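Side-chain contacts in monoglyceride lipase (Saccharomyces cerevisiae, PDB 4ZWN), which hydrolyses monoacylglycerols to glycerol and free fatty acids, preferring monounsaturated substrates, and also takes part in the breakdown of fatty acid ethyl esters: residues N40-K45 with V116-E121; T74-R79 with A218-D223; C150-C155 with G243-K248; T203-K208 with V227-S232; G279-I284 with L294-G299. The protein carries 2 engineered substitutions. One frame throughout, in Å; residues are numbered along the deposited sequence.

In the fold
All five contacts belong to one alpha/beta-hydrolase chain. Contact 1 lies at the 37-41 edge of the main eight-stranded sheet and contact 5 at the 292-297 edge, their centres about 31 Å apart on opposite sides of the chain's centre. Contact 3, between helices 145-156 and 233-248, bridges them: Phe117 of contact 1 packs on Asn152, and Phe283 of contact 5 packs on Leu151 and Leu246. Contacts 2 and 4, centres about 13 Å apart, touch through Leu220, and their segments alternate along the chain. Contact 4, nested within the loop that contact 3 closes, holds together the excursion between strands 165-169 and 264-269; contact 2 joins its helix 214-222 to segment 74-79, at the start of helix 78-86.

Contact 1 (N40-K45 with V116-E121); sequences NFDGAK and VFNDLE
Phe41 lays the edge of its ring against helix 113-134, where Asp119 and Asn118 receive it; in this alpha/beta-hydrolase fold the turn between strands 37-41 and 44-51, at one edge of the main sheet, thereby meets a helix. OD1 of Asp119 lies at the ring edge, in its plane, 3.3 Å from Phe41 CE2, a placement that sets carboxylate oxygen against the electropositive ring hydrogens. The carboxylate itself is turned 80° from the ring. One residue earlier on the helix, the amide of Asn118 approaches obliquely, its plane 44° from that of the ring, with ND2 3.7 Å from Phe41 CZ.

Asp42 covers part of one face of the same ring with its own CB. Its carboxylate stands almost at right angles to the Asn118 amide. The aromatic group gets across because Phe41 CG is anti to the backbone N (chi1 174°), which swings the ring out from the strand end toward the helix.

Farther out, Arg97 reaches both segments, with a salt bridge to Asp119 OD2 and a hydrogen bond to Asp42 O. Asp42 OD2 and Asp119 OD1 are 4.7 Å apart, a like-charge approach that Arg97 would probably ease. His122, one turn along the helix, stacks on Phe41. Across the turn itself, Phe41 N donates to Ala44 O at 3.0 Å.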
# COMPACT_ATOMS: atom_id res chain seq x y z
N ASN A 40 1.67 6.08 20.39
CA ASN A 40 2.53 4.99 20.84
C ASN A 40 1.80 3.65 20.87
O ASN A 40 0.65 3.56 21.31
CB ASN A 40 3.09 5.30 22.23
CG ASN A 40 4.10 6.44 22.22
OD1 ASN A 40 4.19 7.20 21.26
ND2 ASN A 40 4.87 6.55 23.29
N PHE A 41 2.49 2.61 20.40
CA PHE A 41 1.96 1.25 20.45
C PHE A 41 3.08 0.23 20.33
O PHE A 41 3.87 0.28 19.38
CB PHE A 41 0.92 1.02 19.34
CG PHE A 41 0.43 -0.39 19.25
CD1 PHE A 41 -0.55 -0.86 20.11
CD2 PHE A 41 0.94 -1.26 18.29
CE1 PHE A 41 -1.01 -2.16 20.03
CE2 PHE A 41 0.49 -2.57 18.20
CZ PHE A 41 -0.49 -3.02 19.07
N ASP A 42 3.14 -0.68 21.29
CA ASP A 42 4.09 -1.79 21.30
C ASP A 42 5.52 -1.34 21.03
O ASP A 42 6.21 -1.91 20.18
CB ASP A 42 3.66 -2.85 20.27
CG ASP A 42 4.35 -4.18 20.49
OD1 ASP A 42 4.78 -4.45 21.64
OD2 ASP A 42 4.47 -4.96 19.52
N GLY A 43 5.95 -0.31 21.74
CA GLY A 43 7.34 0.13 21.69
C GLY A 43 7.72 0.93 20.46
O GLY A 43 8.89 0.96 20.08
N ALA A 44 6.74 1.59 19.85
CA ALA A 44 7.02 2.43 18.70
C ALA A 44 6.11 3.66 18.67
O ALA A 44 4.94 3.58 19.03
CB ALA A 44 6.88 1.64 17.41
N LYS A 45 6.66 4.79 18.24
CA LYS A 45 5.89 6.02 18.11
C LYS A 45 5.45 6.20 16.67
O LYS A 45 6.20 6.69 15.83
CB LYS A 45 6.71 7.23 18.58
CG LYS A 45 5.88 8.50 18.72
CD LYS A 45 6.73 9.69 19.12
CE LYS A 45 7.62 10.16 17.99
NZ LYS A 45 8.27 11.47 18.28
N VAL A 116 4.19 -6.36 11.70
CA VAL A 116 3.51 -5.82 10.53
C VAL A 116 1.99 -5.92 10.69
O VAL A 116 1.28 -4.93 10.50
CB VAL A 116 3.95 -6.55 9.24
CG1 VAL A 116 2.96 -6.28 8.11
CG2 VAL A 116 5.36 -6.13 8.84
N PHE A 117 1.51 -7.09 11.07
CA PHE A 117 0.08 -7.31 11.19
C PHE A 117 -0.47 -6.89 12.54
O PHE A 117 -1.60 -6.41 12.63
CB PHE A 117 -0.26 -8.77 10.90
CG PHE A 117 -0.26 -9.10 9.43
CD1 PHE A 117 -1.38 -8.84 8.66
CD2 PHE A 117 0.86 -9.62 8.82
CE1 PHE A 117 -1.39 -9.13 7.31
CE2 PHE A 117 0.86 -9.91 7.47
CZ PHE A 117 -0.27 -9.66 6.71
N ASN A 118 0.33 -7.05 13.59
CA ASN A 118 -0.09 -6.63 14.92
C ASN A 118 -0.30 -5.12 14.99
O ASN A 118 -1.27 -4.65 15.58
CB ASN A 118 0.92 -7.05 15.98
CG ASN A 118 0.41 -6.85 17.39
OD1 ASN A 118 -0.71 -7.26 17.72
ND2 ASN A 118 1.21 -6.20 18.23
N ASP A 119 0.61 -4.37 14.37
CA ASP A 119 0.45 -2.92 14.28
C ASP A 119 -0.77 -2.58 13.44
O ASP A 119 -1.51 -1.65 13.75
CB ASP A 119 1.70 -2.27 13.67
CG ASP A 119 2.93 -2.42 14.54
OD1 ASP A 119 2.78 -2.66 15.76
OD2 ASP A 119 4.05 -2.31 14.01
N LEU A 120 -0.97 -3.35 12.37
CA LEU A 120 -2.08 -3.12 11.46
C LEU A 120 -3.42 -3.31 12.17
O LEU A 120 -4.33 -2.50 12.01
CB LEU A 120 -1.99 -4.05 10.25
CG LEU A 120 -3.08 -3.88 9.18
CD1 LEU A 120 -3.17 -2.44 8.71
CD2 LEU A 120 -2.81 -4.80 8.00
N GLU A 121 -3.53 -4.38 12.95
CA GLU A 121 -4.76 -4.66 13.69
C GLU A 121 -5.11 -3.51 14.63
O GLU A 121 -6.29 -3.19 14.82
CB GLU A 121 -4.65 -5.97 14.48
CG GLU A 121 -4.47 -7.22 13.64
CD GLU A 121 -5.75 -7.66 12.93
OE1 GLU A 121 -6.77 -6.95 13.01
OE2 GLU A 121 -5.73 -8.73 12.28

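Contact 2 (T74-R79 with A218-D223); sequences TKIQFR and AFLGSD
Ile76 meets Phe219 and Leu220 in the buried apolar part of the contact. Its CD1 does double duty: it sits near the plane of the Phe219 ring at 4.3 Å from Phe219 CE2, and it meets the tip of Leu220, 4.3 Å from its CD1. One methyl group therefore bridges two successive side chains of helix 214-222. Phe219 reaches it with CG anti to the backbone N (chi1 156°), while Asp223 CB lies above one face of the ring, toward the rim.

Lys75, partly exposed, closes the same ring edge from the more open side. Its chain slants past the edge and makes the shortest approach of the contact with aliphatic carbon, CD coming 3.8 Å from Phe219 CZ. Beyond the straight first part, bends at chi3 and chi4 turn the ammonium group aside, leaving NZ 6.9 Å from Asp223 OD1, too far for a direct salt bridge. Tyr25 makes a cation-pi contact with Lys75 and an edge-to-face contact with Phe219. The Asp223 carboxylate is engaged by Tyr73 and Ser226. Ser222 OG hydrogen-bonds back to the carbonyl O of Ala218, four residues earlier.

The contact joins the helical excursion between strands 165-169 and 264-269, probably the cap of this alpha/beta hydrolase, to the core, with the Leu220 side chain about 8 Å from that of His302, the inferred charge-relay histidine. The 3-10 turn 74-77 leads into helix 78-86, whose Phe78 packs on Met49 of strand 44-51. Leu220 also packs on Leu207 and Ile210 of helix 207-210, and Ile76 on Ser306.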
# COMPACT_ATOMS: atom_id res chain seq x y z
N THR A 74 3.95 9.08 4.54
CA THR A 74 2.72 9.87 4.40
C THR A 74 2.65 10.75 3.15
O THR A 74 1.65 10.72 2.43
CB THR A 74 2.52 10.79 5.63
OG1 THR A 74 3.66 11.64 5.78
CG2 THR A 74 2.33 9.96 6.89
N LYS A 75 3.71 11.52 2.88
CA LYS A 75 3.72 12.46 1.77
C LYS A 75 3.47 11.79 0.42
O LYS A 75 2.87 12.38 -0.48
CB LYS A 75 5.05 13.23 1.72
CG LYS A 75 5.18 14.19 0.55
CD LYS A 75 6.52 14.92 0.56
CE LYS A 75 6.50 16.11 1.51
NZ LYS A 75 5.53 17.15 1.07
N ILE A 76 3.93 10.55 0.28
CA ILE A 76 3.76 9.81 -0.97
C ILE A 76 2.27 9.60 -1.27
O ILE A 76 1.86 9.60 -2.43
CB ILE A 76 4.49 8.45 -0.93
CG1 ILE A 76 5.96 8.65 -0.57
CG2 ILE A 76 4.37 7.72 -2.26
CD1 ILE A 76 6.72 9.51 -1.56
N GLN A 77 1.47 9.44 -0.23
CA GLN A 77 0.04 9.21 -0.42
C GLN A 77 -0.78 10.50 -0.38
O GLN A 77 -2.01 10.46 -0.37
CB GLN A 77 -0.48 8.23 0.62
CG GLN A 77 -0.60 6.80 0.10
CD GLN A 77 0.71 6.27 -0.43
OE1 GLN A 77 0.92 6.20 -1.65
NE2 GLN A 77 1.60 5.89 0.47
N PHE A 78 -0.10 11.65 -0.37
CA PHE A 78 -0.79 12.94 -0.39
C PHE A 78 -1.70 13.08 -1.60
O PHE A 78 -2.85 13.49 -1.48
CB PHE A 78 0.21 14.10 -0.38
CG PHE A 78 0.74 14.45 0.99
CD1 PHE A 78 0.40 13.69 2.09
CD2 PHE A 78 1.55 15.56 1.17
CE1 PHE A 78 0.89 14.01 3.35
CE2 PHE A 78 2.04 15.88 2.42
CZ PHE A 78 1.70 15.11 3.51
N ARG A 79 -1.16 12.75 -2.77
CA ARG A 79 -1.88 12.86 -4.03
C ARG A 79 -3.18 12.07 -3.99
O ARG A 79 -4.22 12.54 -4.44
CB ARG A 79 -0.99 12.38 -5.18
CG ARG A 79 -1.40 12.82 -6.57
CD ARG A 79 -0.40 12.27 -7.59
NE ARG A 79 -0.67 12.69 -8.96
CZ ARG A 79 0.05 12.31 -10.01
NH1 ARG A 79 1.09 11.50 -9.85
NH2 ARG A 79 -0.26 12.74 -11.23
N ALA A 218 12.52 13.20 -10.23
CA ALA A 218 13.46 14.17 -9.68
C ALA A 218 13.19 14.41 -8.20
O ALA A 218 14.12 14.50 -7.39
CB ALA A 218 13.39 15.47 -10.45
N PHE A 219 11.91 14.52 -7.85
CA PHE A 219 11.51 14.71 -6.46
C PHE A 219 11.93 13.53 -5.58
O PHE A 219 12.52 13.72 -4.52
CB PHE A 219 10.00 14.90 -6.36
CG PHE A 219 9.43 14.53 -5.02
CD1 PHE A 219 9.57 15.39 -3.94
CD2 PHE A 219 8.75 13.34 -4.84
CE1 PHE A 219 9.04 15.06 -2.70
CE2 PHE A 219 8.22 13.00 -3.61
CZ PHE A 219 8.37 13.86 -2.54
N LEU A 220 11.63 12.32 -6.05
CA LEU A 220 11.88 11.11 -5.28
C LEU A 220 13.38 10.90 -5.03
O LEU A 220 13.79 10.54 -3.93
CB LEU A 220 11.30 9.89 -5.99
CG LEU A 220 11.14 8.63 -5.15
CD1 LEU A 220 10.19 8.87 -3.99
CD2 LEU A 220 10.66 7.48 -6.01
N GLY A 221 14.18 11.15 -6.06
CA GLY A 221 15.62 10.99 -5.96
C GLY A 221 16.28 12.02 -5.07
O GLY A 221 17.40 11.81 -4.59
N SER A 222 15.60 13.14 -4.85
CA SER A 222 16.16 14.23 -4.05
C SER A 222 15.52 14.30 -2.67
O SER A 222 16.00 15.03 -1.80
CB SER A 222 15.98 15.57 -4.77
OG SER A 222 16.58 15.54 -6.05
N ASP A 223 14.45 13.55 -2.47
CA ASP A 223 13.71 13.59 -1.22
C ASP A 223 14.51 12.96 -0.08
O ASP A 223 14.86 11.78 -0.14
CB ASP A 223 12.36 12.88 -1.37
CG ASP A 223 11.52 12.94 -0.12
OD1 ASP A 223 11.61 13.94 0.62
OD2 ASP A 223 10.75 11.99 0.13

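Contact 3 (C150-C155 with G243-K248); sequences CLNYAC and GAKLYK
Leu151 meets helix 233-248 with the base of its side chain, its CB 4.0 Å from Leu246 CD1. Next along helix 145-156, Asn152 carries most of the contact. Its amide lies at a slant to the Leu246 side chain, ND2 being 3.4 Å from CD1 of that leucine, whose other methyl group, CD2, is 3.7 Å from Asn152 OD1. Both methyl groups of the leucine lie against the amide, and CD1 also reaches Leu151. That amide nitrogen has its own partner, for ND2 donates to the carbonyl O of Gly148 one turn back, which helps to fix the amide's rotation. Lys245 bends at chi3 (56°) and brings CE to 3.2 Å from Asn152 OD1.

The two short helical segments cross at 65°, their axes 10.6 Å apart at closest approach. Helix 145-156 starts within the GXSXG motif, just after Ser144, the probable nucleophile, as in the nucleophile elbow of this fold. It also packs against strands 138-143 and 165-169 and, through Asn152 and Tyr153, against helix 113-134.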
# COMPACT_ATOMS: atom_id res chain seq x y z
N CYS A 150 -2.16 -5.93 2.32
CA CYS A 150 -3.60 -5.74 2.16
C CYS A 150 -4.32 -7.02 1.73
O CYS A 150 -5.33 -7.40 2.31
CB CYS A 150 -3.87 -4.63 1.14
SG CYS A 150 -5.61 -4.44 0.74
N LEU A 151 -3.80 -7.68 0.70
CA LEU A 151 -4.42 -8.90 0.19
C LEU A 151 -4.31 -10.03 1.20
O LEU A 151 -5.20 -10.88 1.29
CB LEU A 151 -3.78 -9.31 -1.14
CG LEU A 151 -3.98 -8.33 -2.30
CD1 LEU A 151 -3.34 -8.86 -3.57
CD2 LEU A 151 -5.46 -8.04 -2.52
N ASN A 152 -3.23 -10.05 1.97
CA ASN A 152 -3.06 -11.07 3.00
C ASN A 152 -3.98 -10.83 4.19
O ASN A 152 -4.49 -11.78 4.78
CB ASN A 152 -1.60 -11.13 3.47
CG ASN A 152 -0.76 -12.06 2.62
OD1 ASN A 152 -0.84 -13.28 2.76
ND2 ASN A 152 0.06 -11.50 1.74
N TYR A 153 -4.20 -9.56 4.55
CA TYR A 153 -5.10 -9.24 5.64
C TYR A 153 -6.50 -9.77 5.34
O TYR A 153 -7.21 -10.23 6.23
CB TYR A 153 -5.16 -7.73 5.90
CG TYR A 153 -5.92 -7.38 7.16
CD1 TYR A 153 -5.27 -7.31 8.39
CD2 TYR A 153 -7.29 -7.13 7.13
CE1 TYR A 153 -5.97 -7.00 9.55
CE2 TYR A 153 -7.99 -6.82 8.28
CZ TYR A 153 -7.33 -6.75 9.49
OH TYR A 153 -8.02 -6.44 10.63
N ALA A 154 -6.88 -9.72 4.06
CA ALA A 154 -8.16 -10.26 3.62
C ALA A 154 -8.27 -11.77 3.88
O ALA A 154 -9.37 -12.32 3.92
CB ALA A 154 -8.37 -9.97 2.14
N CYS A 155 -7.13 -12.43 4.06
CA CYS A 155 -7.11 -13.87 4.31
C CYS A 155 -6.91 -14.19 5.79
O CYS A 155 -7.39 -15.22 6.28
CB CYS A 155 -6.01 -14.54 3.49
SG CYS A 155 -6.17 -14.34 1.70
N GLY A 243 4.27 -12.37 -0.21
CA GLY A 243 3.73 -12.39 -1.56
C GLY A 243 3.87 -13.74 -2.24
O GLY A 243 2.98 -14.17 -2.97
N ALA A 244 5.00 -14.41 -2.01
CA ALA A 244 5.25 -15.72 -2.60
C ALA A 244 4.21 -16.73 -2.13
O ALA A 244 3.82 -17.63 -2.88
CB ALA A 244 6.65 -16.20 -2.25
N LYS A 245 3.76 -16.58 -0.89
CA LYS A 245 2.75 -17.46 -0.32
C LYS A 245 1.46 -17.38 -1.12
O LYS A 245 0.79 -18.39 -1.35
CB LYS A 245 2.49 -17.11 1.15
CG LYS A 245 1.34 -17.88 1.78
CD LYS A 245 1.12 -17.46 3.23
CE LYS A 245 0.90 -15.96 3.33
NZ LYS A 245 0.81 -15.50 4.75
N LEU A 246 1.12 -16.17 -1.54
CA LEU A 246 -0.08 -15.96 -2.33
C LEU A 246 0.08 -16.52 -3.74
O LEU A 246 -0.86 -17.06 -4.31
CB LEU A 246 -0.43 -14.47 -2.39
CG LEU A 246 -0.87 -13.86 -1.05
CD1 LEU A 246 -1.28 -12.40 -1.23
CD2 LEU A 246 -2.00 -14.68 -0.45
N TYR A 247 1.28 -16.39 -4.30
CA TYR A 247 1.53 -16.81 -5.67
C TYR A 247 1.53 -18.33 -5.82
O TYR A 247 1.02 -18.87 -6.79
CB TYR A 247 2.85 -16.24 -6.19
CG TYR A 247 3.11 -16.59 -7.63
CD1 TYR A 247 2.36 -16.00 -8.65
CD2 TYR A 247 4.09 -17.50 -7.99
CE1 TYR A 247 2.59 -16.31 -9.97
CE2 TYR A 247 4.33 -17.82 -9.31
CZ TYR A 247 3.57 -17.22 -10.30
OH TYR A 247 3.79 -17.53 -11.62
N LYS A 248 2.13 -19.00 -4.84
CA LYS A 248 2.15 -20.45 -4.84
C LYS A 248 0.77 -21.00 -4.53
O LYS A 248 0.33 -21.99 -5.13
CB LYS A 248 3.19 -20.97 -3.84
CG LYS A 248 2.82 -22.30 -3.21
CD LYS A 248 4.03 -22.96 -2.55
CE LYS A 248 4.94 -23.59 -3.59
NZ LYS A 248 4.24 -24.67 -4.34

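Contact 4 (T203-K208 with V227-S232); sequences TGLDLK and VPLYGS
Leu205 touches Val227 with one methyl group and Leu229 with the other. CD1 lies 4.2 Å from Val227 CG2, and CD2 meets CD2 of Leu229 at 4.1 Å. The forked end gets there because CG stands anti to the carbonyl carbon and CD1 continues the extended chain (chi1 -67°, chi2 177°).

Leu229 differs: its CG lies anti to the backbone N (chi1 170°), its side chain crosses that of Leu205 at about a right angle, and one methyl group of each makes the contact. Val227 slants in and offers CG2, the branch beside its backbone N. The peptide bond before Pro228 is cis.

Beside this apolar group a water molecule spans the two backbones. It accepts from Thr203 N at 2.7 Å and donates to Leu229 O at 3.1 Å, joining two atoms 4.4 Å apart. Asp206, the centre of an inverse gamma turn, caps helix 207-210 through a weak bond to Gly209 N; Ser232 OG caps helix 233-248 at Gln235 N.

At the surface, the contact joins two flanks of the probable cap region, the Leu205 side chain about 9 Å from that of His302 and the Leu229 side chain about 10 Å from that of Ser144. Leu205 also packs on Leu220 of helix 214-222 and Leu229 on Phe70, while Gly231 pairs with Ile201 in the small antiparallel sheet of strands 200-201 and 231-232.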
# COMPACT_ATOMS: atom_id res chain seq x y z
N THR A 203 19.33 -0.88 -1.32
CA THR A 203 19.50 -1.35 -2.69
C THR A 203 19.35 -0.24 -3.72
O THR A 203 19.62 -0.43 -4.90
CB THR A 203 18.50 -2.47 -3.02
OG1 THR A 203 17.17 -1.96 -2.93
CG2 THR A 203 18.67 -3.62 -2.04
N GLY A 204 18.91 0.93 -3.26
CA GLY A 204 18.72 2.06 -4.14
C GLY A 204 17.38 2.04 -4.85
O GLY A 204 16.80 0.98 -5.11
N LEU A 205 16.88 3.23 -5.18
CA LEU A 205 15.60 3.38 -5.86
C LEU A 205 15.70 3.21 -7.37
O LEU A 205 16.53 3.83 -8.02
CB LEU A 205 15.00 4.76 -5.55
CG LEU A 205 14.57 5.01 -4.10
CD1 LEU A 205 14.07 6.43 -3.95
CD2 LEU A 205 13.50 4.01 -3.69
N ASP A 206 14.84 2.36 -7.91
CA ASP A 206 14.73 2.19 -9.36
C ASP A 206 13.76 3.23 -9.91
O ASP A 206 12.60 2.93 -10.18
CB ASP A 206 14.27 0.77 -9.70
CG ASP A 206 14.17 0.54 -11.20
OD1 ASP A 206 14.79 1.31 -11.97
OD2 ASP A 206 13.47 -0.40 -11.61
N LEU A 207 14.25 4.46 -10.08
CA LEU A 207 13.42 5.60 -10.46
C LEU A 207 12.68 5.38 -11.77
O LEU A 207 11.51 5.76 -11.90
CB LEU A 207 14.27 6.87 -10.55
CG LEU A 207 14.92 7.34 -9.24
CD1 LEU A 207 15.78 8.57 -9.49
CD2 LEU A 207 13.87 7.63 -8.18
N LYS A 208 13.35 4.77 -12.74
CA LYS A 208 12.75 4.50 -14.04
C LYS A 208 11.68 3.41 -13.94
O LYS A 208 10.69 3.43 -14.68
CB LYS A 208 13.82 4.10 -15.06
CG LYS A 208 14.51 5.29 -15.71
CD LYS A 208 15.63 4.86 -16.64
CE LYS A 208 15.96 5.95 -17.65
NZ LYS A 208 16.16 7.28 -16.99
N VAL A 227 15.54 8.88 0.51
CA VAL A 227 16.92 8.43 0.40
C VAL A 227 17.69 8.85 1.65
O VAL A 227 17.57 9.98 2.10
CB VAL A 227 17.61 9.01 -0.86
CG1 VAL A 227 18.83 8.18 -1.24
CG2 VAL A 227 16.63 9.07 -2.02
N PRO A 228 18.48 7.93 2.23
CA PRO A 228 18.64 6.52 1.83
C PRO A 228 17.52 5.63 2.36
O PRO A 228 16.82 6.00 3.30
CB PRO A 228 19.98 6.14 2.45
CG PRO A 228 20.08 6.98 3.66
CD PRO A 228 19.41 8.29 3.32
N LEU A 229 17.37 4.46 1.75
CA LEU A 229 16.32 3.52 2.13
C LEU A 229 16.91 2.23 2.69
O LEU A 229 17.44 1.41 1.94
CB LEU A 229 15.42 3.22 0.94
CG LEU A 229 14.43 2.07 1.11
CD1 LEU A 229 13.57 2.28 2.36
CD2 LEU A 229 13.57 1.92 -0.13
N TYR A 230 16.79 2.04 4.00
CA TYR A 230 17.33 0.84 4.64
C TYR A 230 16.24 -0.18 4.96
O TYR A 230 15.17 0.17 5.45
CB TYR A 230 18.08 1.21 5.93
CG TYR A 230 19.19 2.20 5.72
CD1 TYR A 230 20.36 1.84 5.05
CD2 TYR A 230 19.08 3.51 6.18
CE1 TYR A 230 21.38 2.75 4.86
CE2 TYR A 230 20.09 4.42 5.99
CZ TYR A 230 21.24 4.04 5.33
OH TYR A 230 22.25 4.95 5.14
N GLY A 231 16.54 -1.44 4.69
CA GLY A 231 15.67 -2.54 5.07
C GLY A 231 16.47 -3.69 5.64
O GLY A 231 17.54 -4.02 5.13
N SER A 232 15.97 -4.30 6.71
CA SER A 232 16.64 -5.44 7.32
C SER A 232 16.33 -6.72 6.55
O SER A 232 15.29 -6.81 5.90
CB SER A 232 16.23 -5.60 8.78
OG SER A 232 14.91 -6.10 8.88
O HOH W 1 16.86 -0.83 -0.16

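Contact 5 (G279-I284 with L294-G299); sequences GSEKFI and LKLYPG
Leu294 points its side chain toward helix 277-286 and is met there by three residues, each at a different part of it. CB takes CG1 of Ile284 at 3.6 Å, with the two side chains crossing at a slant. Farther out, the forked end divides: CD1 goes to Ser280, 3.8 Å from its CB, and CD2 to Glu281, 3.6 Å from its CG. The fork faces the helix because Leu294 CG lies anti to the backbone N (chi1 167°).

Glu281 continues past this leucine with an extended chain and reaches Leu296, the next strand residue on the helix side. It lies across Leu296 at about a right angle, OE2 coming 3.7 Å from Leu296 CD1. The glutamate therefore packs its methylene groups on one leucine and sets its carboxylate beside the other, on the partly exposed side of the contact. Ser280, on the buried side, gives only carbon to Leu294; its OG hydrogen-bonds to ND1 of His268 on the adjacent strand 264-269.

Helix segment and strand run nearly antiparallel, at 161°, with axes 9.2 Å apart. Ile266 of strand 264-269 also touches both Ser280 and Leu294. This is the helix-on-strand packing of a beta-alpha-beta crossover, here the unit 264-269, 277-286 and 292-297 that closes the sheet edge of the alpha/beta-hydrolase fold; Asp272, the probable charge-relay acid, follows its first strand and precedes its helix.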
# COMPACT_ATOMS: atom_id res chain seq x y z
N GLY A 279 1.54 -11.79 -10.96
CA GLY A 279 1.08 -12.04 -9.61
C GLY A 279 -0.36 -11.63 -9.39
O GLY A 279 -1.14 -12.38 -8.80
N SER A 280 -0.71 -10.45 -9.88
CA SER A 280 -2.08 -9.95 -9.77
C SER A 280 -3.05 -10.77 -10.63
O SER A 280 -4.18 -11.03 -10.22
CB SER A 280 -2.14 -8.47 -10.18
OG SER A 280 -1.31 -7.67 -9.36
N GLU A 281 -2.61 -11.18 -11.81
CA GLU A 281 -3.45 -11.98 -12.70
C GLU A 281 -3.83 -13.30 -12.05
O GLU A 281 -4.99 -13.72 -12.11
CB GLU A 281 -2.75 -12.22 -14.03
CG GLU A 281 -2.59 -10.98 -14.89
CD GLU A 281 -1.68 -11.20 -16.08
OE1 GLU A 281 -0.90 -12.17 -16.07
OE2 GLU A 281 -1.75 -10.39 -17.03
N LYS A 282 -2.86 -13.96 -11.44
CA LYS A 282 -3.10 -15.26 -10.82
C LYS A 282 -3.90 -15.14 -9.53
O LYS A 282 -4.71 -16.00 -9.22
CB LYS A 282 -1.78 -15.98 -10.55
CG LYS A 282 -1.94 -17.41 -10.04
CD LYS A 282 -0.59 -18.10 -9.89
CE LYS A 282 -0.75 -19.54 -9.42
NZ LYS A 282 -1.33 -19.63 -8.06
N PHE A 283 -3.69 -14.05 -8.79
CA PHE A 283 -4.41 -13.84 -7.54
C PHE A 283 -5.91 -13.71 -7.79
O PHE A 283 -6.72 -14.32 -7.09
CB PHE A 283 -3.89 -12.61 -6.80
CG PHE A 283 -4.59 -12.36 -5.49
CD1 PHE A 283 -4.21 -13.02 -4.34
CD2 PHE A 283 -5.66 -11.48 -5.42
CE1 PHE A 283 -4.86 -12.81 -3.15
CE2 PHE A 283 -6.32 -11.26 -4.23
CZ PHE A 283 -5.92 -11.92 -3.09
N ILE A 284 -6.28 -12.90 -8.78
CA ILE A 284 -7.68 -12.71 -9.13
C ILE A 284 -8.31 -14.03 -9.57
O ILE A 284 -9.45 -14.34 -9.21
CB ILE A 284 -7.85 -11.65 -10.23
CG1 ILE A 284 -7.36 -10.30 -9.73
CG2 ILE A 284 -9.31 -11.53 -10.66
CD1 ILE A 284 -8.09 -9.82 -8.49
N LEU A 294 -9.46 -7.38 -11.88
CA LEU A 294 -8.12 -6.86 -12.13
C LEU A 294 -8.16 -5.82 -13.25
O LEU A 294 -8.73 -6.06 -14.31
CB LEU A 294 -7.15 -7.98 -12.50
CG LEU A 294 -5.81 -7.53 -13.08
CD1 LEU A 294 -5.00 -6.76 -12.05
CD2 LEU A 294 -5.03 -8.72 -13.60
N LYS A 295 -7.55 -4.66 -13.00
CA LYS A 295 -7.40 -3.65 -14.03
C LYS A 295 -5.92 -3.42 -14.34
O LYS A 295 -5.12 -3.13 -13.46
CB LYS A 295 -8.06 -2.33 -13.61
CG LYS A 295 -9.58 -2.33 -13.71
CD LYS A 295 -10.15 -0.94 -13.45
CE LYS A 295 -11.67 -0.93 -13.54
NZ LYS A 295 -12.14 -1.40 -14.88
N LEU A 296 -5.57 -3.59 -15.61
CA LEU A 296 -4.22 -3.34 -16.08
C LEU A 296 -4.19 -2.03 -16.86
O LEU A 296 -5.10 -1.77 -17.65
CB LEU A 296 -3.71 -4.50 -16.94
CG LEU A 296 -3.57 -5.84 -16.22
CD1 LEU A 296 -3.16 -6.94 -17.18
CD2 LEU A 296 -2.55 -5.72 -15.09
N TYR A 297 -3.17 -1.22 -16.64
CA TYR A 297 -3.11 0.10 -17.26
C TYR A 297 -1.93 0.24 -18.21
O TYR A 297 -0.78 0.25 -17.78
CB TYR A 297 -3.07 1.19 -16.19
CG TYR A 297 -4.32 1.23 -15.34
CD1 TYR A 297 -5.38 2.06 -15.68
CD2 TYR A 297 -4.44 0.43 -14.21
CE1 TYR A 297 -6.53 2.09 -14.91
CE2 TYR A 297 -5.59 0.46 -13.43
CZ TYR A 297 -6.63 1.29 -13.79
OH TYR A 297 -7.77 1.33 -13.02
N PRO A 298 -2.23 0.40 -19.48
CA PRO A 298 -1.21 0.54 -20.51
C PRO A 298 -0.44 1.82 -20.37
O PRO A 298 -1.00 2.85 -20.13
CB PRO A 298 -2.03 0.57 -21.77
CG PRO A 298 -3.24 -0.17 -21.44
CD PRO A 298 -3.55 0.21 -20.05
N GLY A 299 0.87 1.73 -20.50
CA GLY A 299 1.73 2.87 -20.35
C GLY A 299 2.06 3.21 -18.94
O GLY A 299 2.79 4.11 -18.67